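Local atomic coordinates of MOBA relate protein (Mycobacterium sp., PDB entry 2WAW), a protein that is of unknown function but probably transfers a nucleotide from an NTP, as members of the MobA-like NTP transferase family do. Residues Ala96-Met102 and His137-Arg143; Gln48-Gly54 and Leu69-Val74. The contacts are given in a common frame with arbitrary orientation. Where two conformers were deposited one is given. Residue numbers count along the deposited sequence, not the author numbering.

Contact 1: Ala96-Met102 and His137-Arg143; sequences AEGIVLM and HPFWVSR
Strands 98-102 and 138-142 are antiparallel (156°), 4.5 Å apart at closest approach. Arg143 (chi1 t, chi2 t, chi3 m) reaches across to Ala96 O, donating from NE (2.9 Å) and NH2 (3.0 Å); Glu97 O takes Arg143 N at 2.9 Å. Extended Gly98 and Ser142 form a non-hydrogen-bonded pair (CA-CA 4.0 Å); Trp140 (chi1 t, chi2 -92°) brings CH2 3.6 Å from Gly98 CA, so a CB there would collide. Ile99 and Val141 are a hydrogen-bonded pair (Ile99 N to Val141 O 2.9 Å, Val141 N to Ile99 O 3.0 Å). Val100 (t) and Trp140, non-hydrogen-bonded, share a face, with Val100 CG2 4.1 Å from Trp140 CE3 and Val100 CG1 3.7 Å from Pro138 CB (cis peptide). Leu101 and Phe139 are hydrogen-bonded (Leu101 N to Phe139 O 2.8 Å, Phe139 N to Leu101 O 3.1 Å); Leu101 CD1 touches Val141 CG2 (4.1 Å). Helix 111-121 covers the face of Val100, Pro138 and Trp140. Across this buried central pair, apolar side chains pack while polar bonds involve backbone and Arg143.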
loop_
_atom_site.group_PDB
_atom_site.type_symbol
_atom_site.label_atom_id
_atom_site.label_comp_id
_atom_site.label_asym_id
_atom_site.label_seq_id
_atom_site.Cartn_x
_atom_site.Cartn_y
_atom_site.Cartn_z
ATOM N N ALA A 96 -0.906 17.661 0.695
ATOM C CA ALA A 96 -0.586 16.504 1.527
ATOM C C ALA A 96 0.737 16.776 2.256
ATOM O O ALA A 96 1.718 17.193 1.644
ATOM C CB ALA A 96 -0.471 15.222 0.666
ATOM N N GLU A 97 0.749 16.524 3.562
ATOM C CA GLU A 97 1.962 16.669 4.383
ATOM C C GLU A 97 2.827 15.401 4.305
ATOM O O GLU A 97 4.005 15.406 4.648
ATOM C CB GLU A 97 1.595 16.939 5.857
ATOM C CG GLU A 97 1.086 18.358 6.130
ATOM C CD GLU A 97 0.488 18.532 7.529
ATOM O OE1 GLU A 97 0.520 17.581 8.349
ATOM O OE2 GLU A 97 -0.012 19.645 7.803
ATOM N N GLY A 98 2.216 14.314 3.865
ATOM C CA GLY A 98 2.931 13.066 3.643
ATOM C C GLY A 98 1.992 12.082 2.987
ATOM O O GLY A 98 0.817 12.404 2.709
ATOM N N ILE A 99 2.505 10.883 2.736
ATOM C CA ILE A 99 1.683 9.827 2.189
ATOM C C ILE A 99 1.702 8.650 3.118
ATOM O O ILE A 99 2.637 8.491 3.897
ATOM C CB ILE A 99 2.154 9.363 0.788
ATOM C CG1 ILE A 99 3.602 8.792 0.839
ATOM C CG2 ILE A 99 1.946 10.501 -0.240
ATOM C CD1 ILE A 99 4.123 8.250 -0.512
ATOM N N VAL A 100 0.667 7.830 3.013
ATOM C CA VAL A 100 0.655 6.510 3.613
ATOM C C VAL A 100 0.713 5.485 2.493
ATOM O O VAL A 100 -0.117 5.512 1.569
ATOM C CB VAL A 100 -0.597 6.299 4.501
ATOM C CG1 VAL A 100 -0.750 4.816 4.925
ATOM C CG2 VAL A 100 -0.557 7.214 5.715
ATOM N N LEU A 101 1.702 4.598 2.576
ATOM C CA LEU A 101 1.964 3.553 1.572
ATOM C C LEU A 101 1.446 2.215 2.007
ATOM O O LEU A 101 1.725 1.772 3.115
ATOM C CB LEU A 101 3.478 3.416 1.352
ATOM C CG LEU A 101 4.254 4.547 0.693
ATOM C CD1 LEU A 101 5.739 4.214 0.758
ATOM C CD2 LEU A 101 3.800 4.737 -0.751
ATOM N N MET A 102 0.706 1.566 1.119
ATOM C CA MET A 102 0.315 0.200 1.391
ATOM C C MET A 102 0.286 -0.578 0.094
ATOM O O MET A 102 0.349 -0.009 -0.999
ATOM C CB MET A 102 -1.028 0.147 2.082
ATOM C CG MET A 102 -2.178 0.260 1.142
ATOM S SD MET A 102 -3.687 0.368 2.087
ATOM C CE MET A 102 -3.904 2.152 2.195
ATOM N N HIS A 137 3.885 -2.706 6.650
ATOM C CA HIS A 137 2.924 -1.734 6.133
ATOM C C HIS A 137 1.707 -1.642 7.033
ATOM O O HIS A 137 1.379 -2.607 7.744
ATOM C CB HIS A 137 2.469 -2.127 4.717
ATOM C CG HIS A 137 3.533 -1.998 3.671
ATOM N ND1 HIS A 137 4.427 -3.014 3.391
ATOM C CD2 HIS A 137 3.845 -0.980 2.833
ATOM C CE1 HIS A 137 5.244 -2.621 2.429
ATOM N NE2 HIS A 137 4.911 -1.396 2.069
ATOM N N PRO A 138 1.030 -0.480 7.047
ATOM C CA PRO A 138 1.306 0.748 6.270
ATOM C C PRO A 138 2.507 1.562 6.769
ATOM O O PRO A 138 2.871 1.503 7.975
ATOM C CB PRO A 138 -0.007 1.536 6.393
ATOM C CG PRO A 138 -0.571 1.107 7.757
ATOM C CD PRO A 138 -0.171 -0.349 7.893
ATOM N N PHE A 139 3.121 2.302 5.829
ATOM C CA PHE A 139 4.239 3.195 6.145
ATOM C C PHE A 139 3.788 4.640 5.964
ATOM O O PHE A 139 2.963 4.928 5.096
ATOM C CB PHE A 139 5.435 2.974 5.215
ATOM C CG PHE A 139 6.072 1.606 5.300
ATOM C CD1 PHE A 139 6.055 0.862 6.483
ATOM C CD2 PHE A 139 6.730 1.103 4.188
ATOM C CE1 PHE A 139 6.688 -0.395 6.546
ATOM C CE2 PHE A 139 7.368 -0.141 4.233
ATOM C CZ PHE A 139 7.337 -0.890 5.400
ATOM N N TRP A 140 4.324 5.541 6.786
ATOM C CA TRP A 140 4.161 6.974 6.574
ATOM C C TRP A 140 5.455 7.538 6.061
ATOM O O TRP A 140 6.509 7.240 6.601
ATOM C CB TRP A 140 3.770 7.649 7.891
ATOM C CG TRP A 140 4.071 9.120 7.984
ATOM C CD1 TRP A 140 5.201 9.699 8.484
ATOM C CD2 TRP A 140 3.200 10.199 7.604
ATOM N NE1 TRP A 140 5.093 11.071 8.434
ATOM C CE2 TRP A 140 3.878 11.403 7.891
ATOM C CE3 TRP A 140 1.917 10.261 7.032
ATOM C CZ2 TRP A 140 3.309 12.667 7.631
ATOM C CZ3 TRP A 140 1.351 11.505 6.784
ATOM C CH2 TRP A 140 2.050 12.694 7.075
ATOM N N VAL A 141 5.371 8.381 5.027
ATOM C CA VAL A 141 6.532 9.107 4.508
ATOM C C VAL A 141 6.158 10.574 4.348
ATOM O O VAL A 141 5.218 10.911 3.609
ATOM C CB VAL A 141 7.030 8.530 3.173
ATOM C CG1 VAL A 141 8.321 9.255 2.719
ATOM C CG2 VAL A 141 7.295 7.034 3.310
ATOM N N SER A 142 6.931 11.444 5.011
ATOM C CA SER A 142 6.679 12.867 5.055
ATOM C C SER A 142 7.126 13.483 3.733
ATOM O O SER A 142 7.999 12.939 3.061
ATOM C CB SER A 142 7.460 13.506 6.218
ATOM O OG SER A 142 8.856 13.374 6.005
ATOM N N ARG A 143 6.503 14.597 3.372
ATOM C CA ARG A 143 6.808 15.305 2.132
ATOM C C ARG A 143 8.304 15.608 1.989
ATOM O O ARG A 143 8.843 15.558 0.880
ATOM C CB ARG A 143 6.007 16.606 2.071
ATOM C CG ARG A 143 6.386 17.490 0.873
ATOM C CD ARG A 143 5.383 18.619 0.668
ATOM N NE ARG A 143 4.078 18.099 0.274
ATOM C CZ ARG A 143 3.743 17.745 -0.967
ATOM N NH1 ARG A 143 4.611 17.859 -1.970
ATOM N NH2 ARG A 143 2.530 17.270 -1.206
#

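Contact 2: Gln48-Gly54 and Leu69-Val74; sequences QLIVTLG and LDIVLV
Strands 48-53 and 70-73 run parallel, 25° apart in direction and 4.7 Å apart at closest approach, joined by helix 57-63 in a beta-alpha-beta unit of the Rossmann-like part of the fold. Ile50 is level with Asp70 and Leu53 with Leu73. The ladder alternates: Asp70 N to Leu49 O (3.0 Å), Val51 N to Asp70 O (2.9 Å), Val72 N to Val51 O (2.9 Å), Leu53 N to Val72 O (3.0 Å) and Val74 N to Leu53 O (2.9 Å). One water donates to Gly54 O (2.7 Å) and Val74 O (3.0 Å). Extended Gln48 (chi1 t, chi2 t) gives NE2 to Asp70 OD2 at 2.7 Å; its OE1 bonds to Thr7 OG1 and Asp93 N, NE2 also to Trp91 O. Val51 CG2 meets Leu69 CD1 (3.6 Å) and Leu53 CD1 meets Ile71 CG2 (4.1 Å); on the other face, Ile50 CG2 touches Val72 CG2 (3.7 Å) beside Trp91. Beta-branched Ile50, Val51, Thr52, Ile71 and Val72 suit the extended backbone, while leucines fill the face of Val51 and Ile71; Thr52 OG1 bonds to Ser84 OG and Ala12 N. Main-chain bonds thus set the register, branched aliphatics fill both faces, and an amide-carboxylate pair closes one end.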
loop_
_atom_site.group_PDB
_atom_site.type_symbol
_atom_site.label_atom_id
_atom_site.label_comp_id
_atom_site.label_asym_id
_atom_site.label_seq_id
_atom_site.Cartn_x
_atom_site.Cartn_y
_atom_site.Cartn_z
ATOM N N GLN A 48 -6.991 12.086 -0.365
ATOM C CA GLN A 48 -6.786 11.647 -1.731
ATOM C C GLN A 48 -6.337 10.199 -1.649
ATOM O O GLN A 48 -5.589 9.849 -0.733
ATOM C CB GLN A 48 -5.688 12.495 -2.390
ATOM C CG GLN A 48 -5.216 11.989 -3.758
ATOM C CD GLN A 48 -4.057 12.776 -4.312
ATOM O OE1 GLN A 48 -3.194 13.271 -3.563
ATOM N NE2 GLN A 48 -3.999 12.866 -5.632
ATOM N N LEU A 49 -6.760 9.392 -2.602
ATOM C CA LEU A 49 -6.303 8.034 -2.708
ATOM C C LEU A 49 -5.849 7.704 -4.120
ATOM O O LEU A 49 -6.598 7.754 -5.004
ATOM C CB LEU A 49 -7.388 7.065 -2.254
ATOM C CG LEU A 49 -7.122 5.567 -2.238
ATOM C CD1 LEU A 49 -5.925 5.245 -1.387
ATOM C CD2 LEU A 49 -8.335 4.868 -1.694
ATOM N N ILE A 50 -4.589 7.327 -4.236
ATOM C CA ILE A 50 -3.949 6.957 -5.485
ATOM C C ILE A 50 -3.719 5.444 -5.535
ATOM O O ILE A 50 -3.331 4.868 -4.587
ATOM C CB ILE A 50 -2.563 7.603 -5.609
ATOM C CG1 ILE A 50 -2.670 9.127 -5.692
ATOM C CG2 ILE A 50 -1.787 7.030 -6.771
ATOM C CD1 ILE A 50 -1.394 9.798 -5.563
ATOM N N VAL A 51 -4.038 4.852 -6.653
ATOM C CA VAL A 51 -3.755 3.429 -6.859
ATOM C C VAL A 51 -2.903 3.283 -8.104
ATOM O O VAL A 51 -3.224 3.852 -9.162
ATOM C CB VAL A 51 -5.050 2.614 -7.053
ATOM C CG1 VAL A 51 -4.757 1.083 -7.056
ATOM C CG2 VAL A 51 -6.086 2.995 -6.002
ATOM N N THR A 52 -1.798 2.535 -7.980
ATOM C CA THR A 52 -0.957 2.281 -9.155
ATOM C C THR A 52 -1.266 0.910 -9.720
ATOM O O THR A 52 -1.544 -0.046 -8.979
ATOM C CB THR A 52 0.564 2.372 -8.849
ATOM O OG1 THR A 52 0.922 1.300 -7.968
ATOM C CG2 THR A 52 0.926 3.710 -8.165
ATOM N N LEU A 53 -1.219 0.828 -11.043
ATOM C CA LEU A 53 -1.480 -0.418 -11.740
ATOM C C LEU A 53 -0.453 -0.577 -12.833
ATOM O O LEU A 53 0.039 0.414 -13.385
ATOM C CB LEU A 53 -2.888 -0.403 -12.341
ATOM C CG LEU A 53 -4.067 -0.279 -11.379
ATOM C CD1 LEU A 53 -5.361 -0.149 -12.156
ATOM C CD2 LEU A 53 -4.103 -1.484 -10.524
ATOM N N GLY A 54 -0.139 -1.824 -13.161
ATOM C CA GLY A 54 0.862 -2.097 -14.184
ATOM C C GLY A 54 0.274 -2.730 -15.434
ATOM O O GLY A 54 -0.776 -2.299 -15.930
ATOM N N LEU A 69 -10.976 7.490 -7.332
ATOM C CA LEU A 69 -9.588 7.300 -7.022
ATOM C C LEU A 69 -8.705 7.877 -8.121
ATOM O O LEU A 69 -9.127 7.957 -9.220
ATOM C CB LEU A 69 -9.297 5.814 -6.862
ATOM C CG LEU A 69 -10.165 5.016 -5.914
ATOM C CD1 LEU A 69 -9.662 3.652 -5.735
ATOM C CD2 LEU A 69 -10.388 5.650 -4.629
ATOM N N ASP A 70 -7.482 8.269 -7.802
ATOM C CA ASP A 70 -6.514 8.673 -8.822
ATOM C C ASP A 70 -5.744 7.439 -9.264
ATOM O O ASP A 70 -5.009 6.839 -8.472
ATOM C CB ASP A 70 -5.559 9.738 -8.285
ATOM C CG ASP A 70 -6.254 11.054 -8.047
ATOM O OD1 ASP A 70 -7.031 11.487 -8.936
ATOM O OD2 ASP A 70 -6.043 11.653 -6.978
ATOM N N ILE A 71 -5.930 7.070 -10.521
ATOM C CA ILE A 71 -5.348 5.849 -11.094
ATOM C C ILE A 71 -4.074 6.178 -11.853
ATOM O O ILE A 71 -4.101 6.971 -12.805
ATOM C CB ILE A 71 -6.371 5.141 -12.021
ATOM C CG1 ILE A 71 -7.653 4.782 -11.247
ATOM C CG2 ILE A 71 -5.757 3.933 -12.726
ATOM C CD1 ILE A 71 -7.434 3.986 -9.940
ATOM N N VAL A 72 -2.968 5.555 -11.449
ATOM C CA VAL A 72 -1.659 5.869 -12.029
ATOM C C VAL A 72 -1.185 4.597 -12.755
ATOM O O VAL A 72 -0.995 3.565 -12.131
ATOM C CB VAL A 72 -0.679 6.334 -10.940
ATOM C CG1 VAL A 72 0.727 6.481 -11.503
ATOM C CG2 VAL A 72 -1.165 7.678 -10.323
ATOM N N LEU A 73 -1.056 4.665 -14.079
ATOM C CA LEU A 73 -0.756 3.456 -14.867
ATOM C C LEU A 73 0.706 3.473 -15.270
ATOM O O LEU A 73 1.198 4.487 -15.766
ATOM C CB LEU A 73 -1.633 3.388 -16.130
ATOM C CG LEU A 73 -3.151 3.527 -16.000
ATOM C CD1 LEU A 73 -3.830 3.403 -17.360
ATOM C CD2 LEU A 73 -3.703 2.498 -15.046
ATOM N N VAL A 74 1.399 2.361 -15.056
ATOM C CA VAL A 74 2.823 2.264 -15.391
ATOM C C VAL A 74 3.105 1.005 -16.221
ATOM O O VAL A 74 2.264 0.100 -16.318
ATOM C CB VAL A 74 3.736 2.305 -14.137
ATOM C CG1 VAL A 74 3.508 3.592 -13.329
ATOM C CG2 VAL A 74 3.506 1.079 -13.244
HETATM O O HOH W 1 -0.623 0.238 -16.978
#

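How the contacts relate
Both contacts belong to one mixed seven-stranded sheet, whose strand 6-12 lies between strands 48-53 and 98-103 and so separates the two pairs. Their centres are 15 Å apart and their nearest atoms about 5 Å apart, without touching. Strand 6-12 bonds to both: Val9 and Leu11 reach the backbone of contact 1, Gly8 and Val10 that of contact 2. Contact 2 occupies the sheet edge, where 70-73 is the outermost strand; contact 1 is more central and introduces the antiparallel strand 134-142 into an otherwise parallel run. The strand order 3-2-1-4-6-5-7, with that single antiparallel strand, is that of GT-A folds; contact 2 lies in the N-terminal parallel half, which in relatives binds the nucleotide.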